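Long-range contacts in cellulase (Xanthomonas axonopodis pv. citri, PDB 4W7W), which probably hydrolyses beta-1,4-glucosidic bonds in cellulose as a glycoside hydrolase family 5 endoglucanase, binding cello-oligosaccharide in an (alpha/beta)8-barrel cleft: residues Ser30-Asn35 against Tyr47-Ala52; Val25-Ser30 against Trp299-Trp304; Leu68-Glu73 against Leu107-Tyr112. All coordinates share one frame; numbering follows the deposited sequence.

Interaction 1 of 3, residues Ser30-Asn35 against Tyr47-Ala52; sequences SGAEFN and YTYPAA. With BGC (beta-D-glucopyranose), chain B; BGC (beta-D-glucopyranose), chain C.
Gly31 and Thr48 join the two runs through the backbone: Thr48 N donates to Gly31 O at 3.1 Å with an N-H...O angle of 166°. Tyr47 can be followed outward from this point. Its CB packs against Gly31 O at 3.3 Å and also touches Ala32 O. CG lies between the backbone N and the carbonyl carbon (chi1 68°), which brings the ring alongside Ala32, with Tyr47 CD2 3.9 Å from Ala32 O and almost as near to Ala32 CA. Beyond the ring, OH leaves the contact to bond with Gln87 NE2. Tyr49 comes to Ala32 from another side: in a CH-pi contact Ala32 CB lies over the face of the Tyr49 ring, 3.6 Å from Tyr49 CE1, and Tyr49 OH binds OE1 of the same Gln87 amide. Arg74 NH1 takes up Ala32 O and Phe34 O.

On its other side, 30-35 meets sugar. The bent Glu33 chain brings Glu33 OE1 to 2.8 Å from Gly31 N. Glu33 OE2 accepts from O6 of the chain C glucose at 2.6 Å; Ser30 OG, in one of two conformers, also donates to OE2. Bonds at both oxygens, one to OE1 and two to OE2 in the conformer given, fix the rotation of the carboxylate. Chain B glucose places C1 over the centre of one Phe34 face, while its O3 donates to Asn35 OD1 at 2.7 Å and its O2 receives Asn35 N at 3.1 Å. Aromatic stacking on a sugar, with polar groups holding its hydroxyls, is common in carbohydrate-binding clefts; here the loop after the first strand of the (beta/alpha)8 barrel supplies both.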
loop_
_atom_site.group_PDB
_atom_site.type_symbol
_atom_site.label_atom_id
_atom_site.label_comp_id
_atom_site.label_asym_id
_atom_site.label_seq_id
_atom_site.Cartn_x
_atom_site.Cartn_y
_atom_site.Cartn_z
ATOM N N SER A 30 7.856 6.929 1.937
ATOM C CA SER A 30 7.837 6.574 3.354
ATOM C C SER A 30 8.419 7.683 4.220
ATOM O O SER A 30 9.370 8.360 3.813
ATOM C CB SER A 30 8.631 5.271 3.539
ATOM O OG SER A 30 8.860 4.949 4.898
ATOM N N GLY A 31 7.850 7.845 5.413
ATOM C CA GLY A 31 8.363 8.798 6.379
ATOM C C GLY A 31 7.332 9.280 7.360
ATOM O O GLY A 31 7.671 9.642 8.472
ATOM N N ALA A 32 6.069 9.349 6.949
ATOM C CA ALA A 32 5.048 9.911 7.832
ATOM C C ALA A 32 4.606 8.891 8.874
ATOM O O ALA A 32 3.966 9.249 9.883
ATOM C CB ALA A 32 3.864 10.443 7.049
ATOM N N GLU A 33 4.928 7.625 8.612
ATOM C CA GLU A 33 4.597 6.508 9.478
ATOM C C GLU A 33 5.745 6.120 10.402
ATOM O O GLU A 33 5.609 5.171 11.184
ATOM C CB GLU A 33 4.143 5.301 8.649
ATOM C CG GLU A 33 5.225 4.398 8.069
ATOM C CD GLU A 33 6.075 4.956 6.950
ATOM O OE1 GLU A 33 6.012 6.168 6.625
ATOM O OE2 GLU A 33 6.839 4.146 6.387
ATOM N N PHE A 34 6.862 6.844 10.326
ATOM C CA PHE A 34 8.039 6.520 11.120
ATOM C C PHE A 34 7.800 6.735 12.612
ATOM O O PHE A 34 6.941 7.511 13.031
ATOM C CB PHE A 34 9.237 7.364 10.669
ATOM C CG PHE A 34 10.079 6.746 9.579
ATOM C CD1 PHE A 34 9.540 6.048 8.513
ATOM C CD2 PHE A 34 11.442 6.902 9.629
ATOM C CE1 PHE A 34 10.353 5.528 7.527
ATOM C CE2 PHE A 34 12.262 6.373 8.654
ATOM C CZ PHE A 34 11.716 5.688 7.596
ATOM N N ASN A 35 8.610 6.044 13.408
ATOM C CA ASN A 35 8.615 6.177 14.862
ATOM C C ASN A 35 7.189 6.115 15.383
ATOM O O ASN A 35 6.706 6.999 16.101
ATOM C CB ASN A 35 9.349 7.458 15.254
ATOM C CG ASN A 35 10.805 7.415 14.833
ATOM O OD1 ASN A 35 11.562 6.574 15.317
ATOM N ND2 ASN A 35 11.194 8.280 13.906
ATOM N N TYR A 47 8.699 12.154 12.406
ATOM C CA TYR A 47 8.189 11.733 11.108
ATOM C C TYR A 47 8.228 12.935 10.198
ATOM O O TYR A 47 8.396 14.077 10.645
ATOM C CB TYR A 47 6.762 11.201 11.249
ATOM C CG TYR A 47 5.722 12.231 11.613
ATOM C CD1 TYR A 47 5.443 12.527 12.942
ATOM C CD2 TYR A 47 4.988 12.890 10.639
ATOM C CE1 TYR A 47 4.472 13.444 13.298
ATOM C CE2 TYR A 47 4.018 13.814 10.985
ATOM C CZ TYR A 47 3.767 14.097 12.298
ATOM O OH TYR A 47 2.785 15.008 12.596
ATOM N N THR A 48 8.085 12.679 8.903
ATOM C CA THR A 48 8.077 13.732 7.921
ATOM C C THR A 48 7.155 13.354 6.786
ATOM O O THR A 48 6.947 12.176 6.533
ATOM C CB THR A 48 9.495 13.990 7.386
ATOM O OG1 THR A 48 9.478 15.157 6.567
ATOM C CG2 THR A 48 10.019 12.806 6.569
ATOM N N TYR A 49 6.609 14.358 6.119
ATOM C CA TYR A 49 5.937 14.175 4.848
ATOM C C TYR A 49 6.949 14.374 3.724
ATOM O O TYR A 49 8.039 14.902 3.943
ATOM C CB TYR A 49 4.705 15.099 4.743
ATOM C CG TYR A 49 3.493 14.465 5.384
ATOM C CD1 TYR A 49 3.401 14.328 6.757
ATOM C CD2 TYR A 49 2.471 13.953 4.615
ATOM C CE1 TYR A 49 2.331 13.681 7.347
ATOM C CE2 TYR A 49 1.395 13.295 5.199
ATOM C CZ TYR A 49 1.323 13.173 6.554
ATOM O OH TYR A 49 0.241 12.512 7.101
ATOM N N PRO A 50 6.611 13.934 2.509
ATOM C CA PRO A 50 7.599 14.013 1.442
ATOM C C PRO A 50 7.844 15.443 0.994
ATOM O O PRO A 50 7.004 16.325 1.187
ATOM C CB PRO A 50 6.964 13.196 0.298
ATOM C CG PRO A 50 5.827 12.417 0.925
ATOM C CD PRO A 50 5.376 13.263 2.078
ATOM N N ALA A 51 8.996 15.671 0.399
ATOM C CA ALA A 51 9.270 16.946 -0.237
ATOM C C ALA A 51 8.523 16.980 -1.560
ATOM O O ALA A 51 8.369 15.948 -2.216
ATOM C CB ALA A 51 10.765 17.096 -0.505
ATOM N N ALA A 52 8.128 18.170 -1.998
ATOM C CA ALA A 52 7.490 18.290 -3.300
ATOM C C ALA A 52 8.398 17.752 -4.409
ATOM O O ALA A 52 7.918 17.164 -5.378
ATOM C CB ALA A 52 7.132 19.733 -3.589
HETATM C C2 BGC B . 11.014 3.170 11.791
HETATM C C3 BGC B . 11.863 4.274 12.396
HETATM C C4 BGC B . 13.344 3.922 12.296
HETATM C C5 BGC B . 13.724 3.444 10.888
HETATM C C6 BGC B . 15.174 2.965 10.803
HETATM C C1 BGC B . 11.495 2.730 10.416
HETATM O O2 BGC B . 9.680 3.666 11.737
HETATM O O3 BGC B . 11.418 4.435 13.753
HETATM O O4 BGC B . 14.111 5.084 12.625
HETATM O O5 BGC B . 12.871 2.376 10.470
HETATM O O6 BGC B . 15.365 1.794 11.611
HETATM C C2 BGC C . 11.590 -0.982 7.383
HETATM C C3 BGC C . 11.707 -0.240 8.714
HETATM C C4 BGC C . 10.932 1.078 8.724
HETATM C C5 BGC C . 9.532 0.874 8.171
HETATM C C6 BGC C . 8.820 2.198 7.948
HETATM C C1 BGC C . 10.132 -1.109 6.971
HETATM O O1 BGC C . 10.004 -1.706 5.670
HETATM O O2 BGC C . 12.176 -2.288 7.491
HETATM O O3 BGC C . 13.094 -0.020 8.998
HETATM O O4 BGC C . 10.769 1.558 10.056
HETATM O O5 BGC C . 9.585 0.198 6.913
HETATM O O6 BGC C . 7.480 1.911 7.628
#

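Interaction 2 of 3, residues Val25-Ser30 against Trp299-Trp304; sequences VGVNLS and WAAGAW. With BGC (beta-D-glucopyranose), chain C.
The (beta/alpha)8 barrel closes here, where Asn28 and Leu29 of the first strand, 24-29, lie beside Ala301 of the last, 293-301. Ala301 N donates to Asn28 O at 2.8 Å, and Ser30 N returns a bond to Ala301 O at 3.0 Å, a parallel bridge centred on Leu29 and Ala301. The pairing ends here, strand 24-29 stopping at Leu29 and Ser30 being loop. Leu29 CD2 packs on Ala301 CB (3.9 Å), both facing helix 52-60, where Phe58 touches each of them.

Toward the barrel interior the contact is polar and aromatic. The peptide joining Trp299 to Ala300 is cis, a feature known at this strand end in family 5 hydrolases, and it leaves Ala300 CB 3.4 Å above one face of the indole. With CG anti to the backbone N (chi1 -175°), the indole swings back across Asn28, whose CG comes to 3.4 Å from Trp299 CE3. The side chains cross at about a right angle, amide and ring planes 53° apart. Arg67 binds the amide oxygen, while ND2 donates to Trp298 O and Gly265 O, so both amide ends are satisfied and its rotation is set. Ser30 CB and OG touch the CZ2-CH2 side of the indole, whose NE1 reaches 3.1 Å from O1 of the chain C glucose. Farther along, one water links the segments, donating to Ser30 O at 2.8 Å and accepting from Trp304 N at 2.9 Å.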
loop_
_atom_site.group_PDB
_atom_site.type_symbol
_atom_site.label_atom_id
_atom_site.label_comp_id
_atom_site.label_asym_id
_atom_site.label_seq_id
_atom_site.Cartn_x
_atom_site.Cartn_y
_atom_site.Cartn_z
ATOM N N VAL A 25 1.806 2.867 -11.764
ATOM C CA VAL A 25 3.144 2.427 -11.398
ATOM C C VAL A 25 3.820 3.531 -10.597
ATOM O O VAL A 25 3.741 4.724 -10.920
ATOM C CB VAL A 25 4.008 2.032 -12.623
ATOM C CG1 VAL A 25 3.410 0.855 -13.367
ATOM C CG2 VAL A 25 4.234 3.190 -13.560
ATOM N N GLY A 26 4.506 3.147 -9.547
ATOM C CA GLY A 26 5.190 4.127 -8.743
ATOM C C GLY A 26 5.858 3.587 -7.518
ATOM O O GLY A 26 6.352 2.449 -7.485
ATOM N N VAL A 27 5.916 4.446 -6.508
ATOM C CA VAL A 27 6.674 4.175 -5.301
ATOM C C VAL A 27 5.915 4.597 -4.059
ATOM O O VAL A 27 5.047 5.466 -4.100
ATOM C CB VAL A 27 8.063 4.875 -5.315
ATOM C CG1 VAL A 27 8.920 4.446 -6.489
ATOM C CG2 VAL A 27 7.939 6.384 -5.276
ATOM N N ASN A 28 6.293 3.969 -2.950
ATOM C CA ASN A 28 5.941 4.440 -1.614
ATOM C C ASN A 28 6.873 5.584 -1.230
ATOM O O ASN A 28 8.101 5.443 -1.332
ATOM C CB ASN A 28 6.116 3.325 -0.583
ATOM C CG ASN A 28 5.009 2.316 -0.619
ATOM O OD1 ASN A 28 4.057 2.431 0.147
ATOM N ND2 ASN A 28 5.112 1.306 -1.495
ATOM N N LEU A 29 6.320 6.710 -0.780
ATOM C CA LEU A 29 7.110 7.775 -0.167
ATOM C C LEU A 29 6.910 7.636 1.324
ATOM O O LEU A 29 5.919 8.077 1.875
ATOM C CB LEU A 29 6.727 9.162 -0.666
ATOM C CG LEU A 29 7.044 9.421 -2.137
ATOM C CD1 LEU A 29 6.638 10.826 -2.575
ATOM C CD2 LEU A 29 8.514 9.206 -2.450
ATOM N N SER A 30 7.856 6.929 1.937
ATOM C CA SER A 30 7.837 6.574 3.354
ATOM C C SER A 30 8.419 7.683 4.220
ATOM O O SER A 30 9.370 8.360 3.813
ATOM C CB SER A 30 8.631 5.271 3.539
ATOM O OG SER A 30 8.860 4.949 4.898
ATOM N N TRP A 299 8.472 -0.529 -2.610
ATOM C CA TRP A 299 8.873 -0.129 -1.268
ATOM C C TRP A 299 10.399 -0.014 -1.256
ATOM O O TRP A 299 11.066 -1.033 -1.364
ATOM C CB TRP A 299 8.419 -1.148 -0.213
ATOM C CG TRP A 299 8.739 -0.631 1.161
ATOM C CD1 TRP A 299 9.937 -0.736 1.810
ATOM C CD2 TRP A 299 7.916 0.195 1.969
ATOM N NE1 TRP A 299 9.890 -0.050 2.998
ATOM C CE2 TRP A 299 8.662 0.542 3.113
ATOM C CE3 TRP A 299 6.624 0.691 1.832
ATOM C CZ2 TRP A 299 8.139 1.351 4.125
ATOM C CZ3 TRP A 299 6.108 1.511 2.822
ATOM C CH2 TRP A 299 6.858 1.823 3.955
ATOM N N ALA A 300 10.989 1.179 -1.116
ATOM C CA ALA A 300 10.354 2.482 -0.917
ATOM C C ALA A 300 11.336 3.576 -1.298
ATOM O O ALA A 300 12.531 3.339 -1.503
ATOM C CB ALA A 300 9.951 2.667 0.541
ATOM N N ALA A 301 10.815 4.795 -1.331
ATOM C CA ALA A 301 11.611 5.998 -1.342
ATOM C C ALA A 301 11.216 6.851 -0.149
ATOM O O ALA A 301 10.604 6.349 0.803
ATOM C CB ALA A 301 11.488 6.709 -2.680
ATOM N N GLY A 302 11.565 8.122 -0.203
ATOM C CA GLY A 302 11.478 8.992 0.963
ATOM C C GLY A 302 12.862 9.350 1.463
ATOM O O GLY A 302 13.816 8.598 1.277
ATOM N N ALA A 303 12.956 10.499 2.125
ATOM C CA ALA A 303 14.240 11.097 2.461
ATOM C C ALA A 303 14.889 10.580 3.745
ATOM O O ALA A 303 15.987 11.014 4.069
ATOM C CB ALA A 303 14.080 12.609 2.562
ATOM N N TRP A 304 14.234 9.700 4.489
ATOM C CA TRP A 304 14.713 9.275 5.796
ATOM C C TRP A 304 15.238 7.822 5.880
ATOM O O TRP A 304 15.349 7.258 6.974
ATOM C CB TRP A 304 13.609 9.514 6.825
ATOM C CG TRP A 304 13.496 10.933 7.306
ATOM C CD1 TRP A 304 13.980 12.070 6.715
ATOM C CD2 TRP A 304 12.829 11.362 8.494
ATOM N NE1 TRP A 304 13.663 13.173 7.472
ATOM C CE2 TRP A 304 12.966 12.763 8.575
ATOM C CE3 TRP A 304 12.156 10.693 9.511
ATOM C CZ2 TRP A 304 12.441 13.505 9.633
ATOM C CZ3 TRP A 304 11.628 11.429 10.557
ATOM C CH2 TRP A 304 11.779 12.819 10.609
HETATM C C2 BGC C . 11.590 -0.982 7.383
HETATM C C3 BGC C . 11.707 -0.240 8.714
HETATM C C4 BGC C . 10.932 1.078 8.724
HETATM C C5 BGC C . 9.532 0.874 8.171
HETATM C C6 BGC C . 8.820 2.198 7.948
HETATM C C1 BGC C . 10.132 -1.109 6.971
HETATM O O1 BGC C . 10.004 -1.706 5.670
HETATM O O2 BGC C . 12.176 -2.288 7.491
HETATM O O3 BGC C . 13.094 -0.020 8.998
HETATM O O4 BGC C . 10.769 1.558 10.056
HETATM O O5 BGC C . 9.585 0.198 6.913
HETATM O O6 BGC C . 7.480 1.911 7.628
HETATM O O HOH W 1 12.092 7.774 4.144
#

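Interaction 3 of 3, residues Leu68-Glu73 against Leu107-Tyr112; sequences LPFLWE and LDLHNY
The Phe70 ring carries Asp108 O and Leu109 CA over one face and meets Leu107 CB at its edge, 3.8 Å from CE1. Leu109 CD2 lies 3.9 Å above one face of Trp72, offset toward the rim, and Asn111 ND2 approaches that indole at its edge. At the His110 ring edge, ND1 donates nearly in plane to the syn lone pair of Asp108 OD2 (2.6 Å); Pro69 CB and CG pack on the same two groups. Strands 65-70 and 104-109 run parallel, their short axes 34° apart, paired through Asp108 N to Leu68 O, Phe70 N to Asp108 O and His110 N to Phe70 O.

Past the strand ends the Asn111 amide works at both ends: OD1 accepts from Trp72 N at 2.8 Å and 175°, and ND2 donates to Glu73 OE1 at 2.9 Å. Ser116 N holds the other Glu73 oxygen. The amide thus meets an N-H of the first turn of helix 72-75, and its flip is determined. For His110, which touches bound glucose, the in-plane bond to Asp108 implies a ring whose rotation is set from within the barrel.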
loop_
_atom_site.group_PDB
_atom_site.type_symbol
_atom_site.label_atom_id
_atom_site.label_comp_id
_atom_site.label_asym_id
_atom_site.label_seq_id
_atom_site.Cartn_x
_atom_site.Cartn_y
_atom_site.Cartn_z
ATOM N N LEU A 68 1.339 6.733 -0.050
ATOM C CA LEU A 68 1.696 7.608 1.051
ATOM C C LEU A 68 1.267 6.993 2.382
ATOM O O LEU A 68 0.119 7.136 2.806
ATOM C CB LEU A 68 1.031 8.965 0.877
ATOM C CG LEU A 68 1.408 10.010 1.916
ATOM C CD1 LEU A 68 2.836 10.494 1.691
ATOM C CD2 LEU A 68 0.437 11.177 1.896
ATOM N N PRO A 69 2.194 6.290 3.044
ATOM C CA PRO A 69 1.915 5.813 4.404
ATOM C C PRO A 69 1.707 6.973 5.369
ATOM O O PRO A 69 2.445 7.951 5.333
ATOM C CB PRO A 69 3.210 5.074 4.774
ATOM C CG PRO A 69 3.790 4.646 3.458
ATOM C CD PRO A 69 3.486 5.792 2.536
ATOM N N PHE A 70 0.728 6.825 6.250
ATOM C CA PHE A 70 0.573 7.719 7.389
ATOM C C PHE A 70 -0.138 6.938 8.487
ATOM O O PHE A 70 -0.657 5.841 8.256
ATOM C CB PHE A 70 -0.186 9.002 7.032
ATOM C CG PHE A 70 -1.579 8.752 6.565
ATOM C CD1 PHE A 70 -1.804 8.509 5.237
ATOM C CD2 PHE A 70 -2.648 8.731 7.439
ATOM C CE1 PHE A 70 -3.060 8.262 4.752
ATOM C CE2 PHE A 70 -3.924 8.457 6.974
ATOM C CZ PHE A 70 -4.130 8.236 5.626
ATOM N N LEU A 71 -0.091 7.470 9.703
ATOM C CA LEU A 71 -0.642 6.736 10.849
ATOM C C LEU A 71 -2.045 7.150 11.217
ATOM O O LEU A 71 -2.383 8.348 11.329
ATOM C CB LEU A 71 0.201 6.920 12.097
ATOM C CG LEU A 71 1.645 6.443 11.989
ATOM C CD1 LEU A 71 2.292 6.543 13.350
ATOM C CD2 LEU A 71 1.713 5.018 11.455
ATOM N N TRP A 72 -2.868 6.137 11.467
ATOM C CA TRP A 72 -4.206 6.327 11.999
ATOM C C TRP A 72 -4.181 7.214 13.243
ATOM O O TRP A 72 -4.972 8.139 13.380
ATOM C CB TRP A 72 -4.794 4.940 12.289
ATOM C CG TRP A 72 -6.245 4.890 12.621
ATOM C CD1 TRP A 72 -7.117 5.931 12.787
ATOM C CD2 TRP A 72 -6.985 3.696 12.867
ATOM N NE1 TRP A 72 -8.355 5.449 13.135
ATOM C CE2 TRP A 72 -8.305 4.080 13.176
ATOM C CE3 TRP A 72 -6.652 2.337 12.868
ATOM C CZ2 TRP A 72 -9.291 3.150 13.491
ATOM C CZ3 TRP A 72 -7.621 1.415 13.202
ATOM C CH2 TRP A 72 -8.928 1.826 13.501
ATOM N N GLU A 73 -3.240 6.952 14.145
ATOM C CA GLU A 73 -3.166 7.685 15.401
ATOM C C GLU A 73 -2.823 9.151 15.219
ATOM O O GLU A 73 -3.155 9.972 16.083
ATOM C CB GLU A 73 -2.129 7.057 16.318
ATOM C CG GLU A 73 -2.410 5.610 16.701
ATOM C CD GLU A 73 -1.852 4.569 15.737
ATOM O OE1 GLU A 73 -1.456 4.893 14.596
ATOM O OE2 GLU A 73 -1.852 3.376 16.109
ATOM N N LEU A 107 -3.732 6.874 -0.279
ATOM C CA LEU A 107 -3.713 7.140 1.154
ATOM C C LEU A 107 -3.601 5.799 1.855
ATOM O O LEU A 107 -4.573 5.029 1.877
ATOM C CB LEU A 107 -4.997 7.857 1.563
ATOM C CG LEU A 107 -5.222 9.200 0.882
ATOM C CD1 LEU A 107 -6.492 9.848 1.422
ATOM C CD2 LEU A 107 -4.020 10.127 1.026
ATOM N N ASP A 108 -2.412 5.495 2.375
ATOM C CA ASP A 108 -2.146 4.207 3.034
ATOM C C ASP A 108 -2.205 4.385 4.537
ATOM O O ASP A 108 -1.300 4.943 5.139
ATOM C CB ASP A 108 -0.763 3.688 2.609
ATOM C CG ASP A 108 -0.151 2.695 3.566
ATOM O OD1 ASP A 108 -0.877 1.991 4.297
ATOM O OD2 ASP A 108 1.113 2.672 3.561
ATOM N N LEU A 109 -3.314 3.927 5.122
ATOM C CA LEU A 109 -3.462 3.903 6.580
ATOM C C LEU A 109 -2.541 2.787 7.096
ATOM O O LEU A 109 -2.875 1.600 7.012
ATOM C CB LEU A 109 -4.911 3.649 6.972
ATOM C CG LEU A 109 -5.219 3.931 8.447
ATOM C CD1 LEU A 109 -5.239 5.424 8.725
ATOM C CD2 LEU A 109 -6.556 3.314 8.813
ATOM N N HIS A 110 -1.350 3.165 7.549
ATOM C CA HIS A 110 -0.247 2.220 7.635
ATOM C C HIS A 110 -0.188 1.575 9.014
ATOM O O HIS A 110 0.744 1.806 9.781
ATOM C CB HIS A 110 1.055 2.918 7.269
ATOM C CG HIS A 110 2.151 1.986 6.850
ATOM N ND1 HIS A 110 2.322 1.589 5.540
ATOM C CD2 HIS A 110 3.147 1.403 7.553
ATOM C CE1 HIS A 110 3.385 0.811 5.458
ATOM N NE2 HIS A 110 3.906 0.684 6.664
ATOM N N ASN A 111 -1.209 0.761 9.317
ATOM C CA ASN A 111 -1.497 0.432 10.710
ATOM C C ASN A 111 -1.555 -1.029 11.109
ATOM O O ASN A 111 -1.733 -1.302 12.289
ATOM C CB ASN A 111 -2.757 1.178 11.187
ATOM C CG ASN A 111 -2.410 2.508 11.756
ATOM O OD1 ASN A 111 -2.091 3.445 11.011
ATOM N ND2 ASN A 111 -2.342 2.581 13.076
ATOM N N TYR A 112 -1.419 -1.987 10.189
ATOM C CA TYR A 112 -1.298 -3.393 10.584
ATOM C C TYR A 112 -2.507 -3.892 11.382
ATOM O O TYR A 112 -2.391 -4.802 12.202
ATOM C CB TYR A 112 0.001 -3.651 11.358
ATOM C CG TYR A 112 1.252 -3.176 10.649
ATOM C CD1 TYR A 112 1.901 -3.984 9.753
ATOM C CD2 TYR A 112 1.771 -1.895 10.862
ATOM C CE1 TYR A 112 3.045 -3.567 9.094
ATOM C CE2 TYR A 112 2.908 -1.455 10.205
ATOM C CZ TYR A 112 3.545 -2.299 9.324
ATOM O OH TYR A 112 4.685 -1.868 8.679
#

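How the interactions relate
All three contacts belong to the end of the barrel where the strands run into the sugar cleft. Interactions 1 and 2 share Ser30, have centres about 10 Å apart, and both touch the chain C glucose; Glu33 OE2 lies 3.4 Å from Trp299 CH2, so carboxylate and indole line one site. Interaction 3 has its centre about 11 Å from interaction 1 and about 14 Å from interaction 2. Pro69 joins it to both: Pro69 CB is 3.5 Å from Glu33 OE1, and Pro69 CD is 3.4 Å from Leu29 O. His110 CE1 approaches Trp299 CZ3 to 3.9 Å, which brings Glu33, Trp299 and His110 together around one glycan pocket.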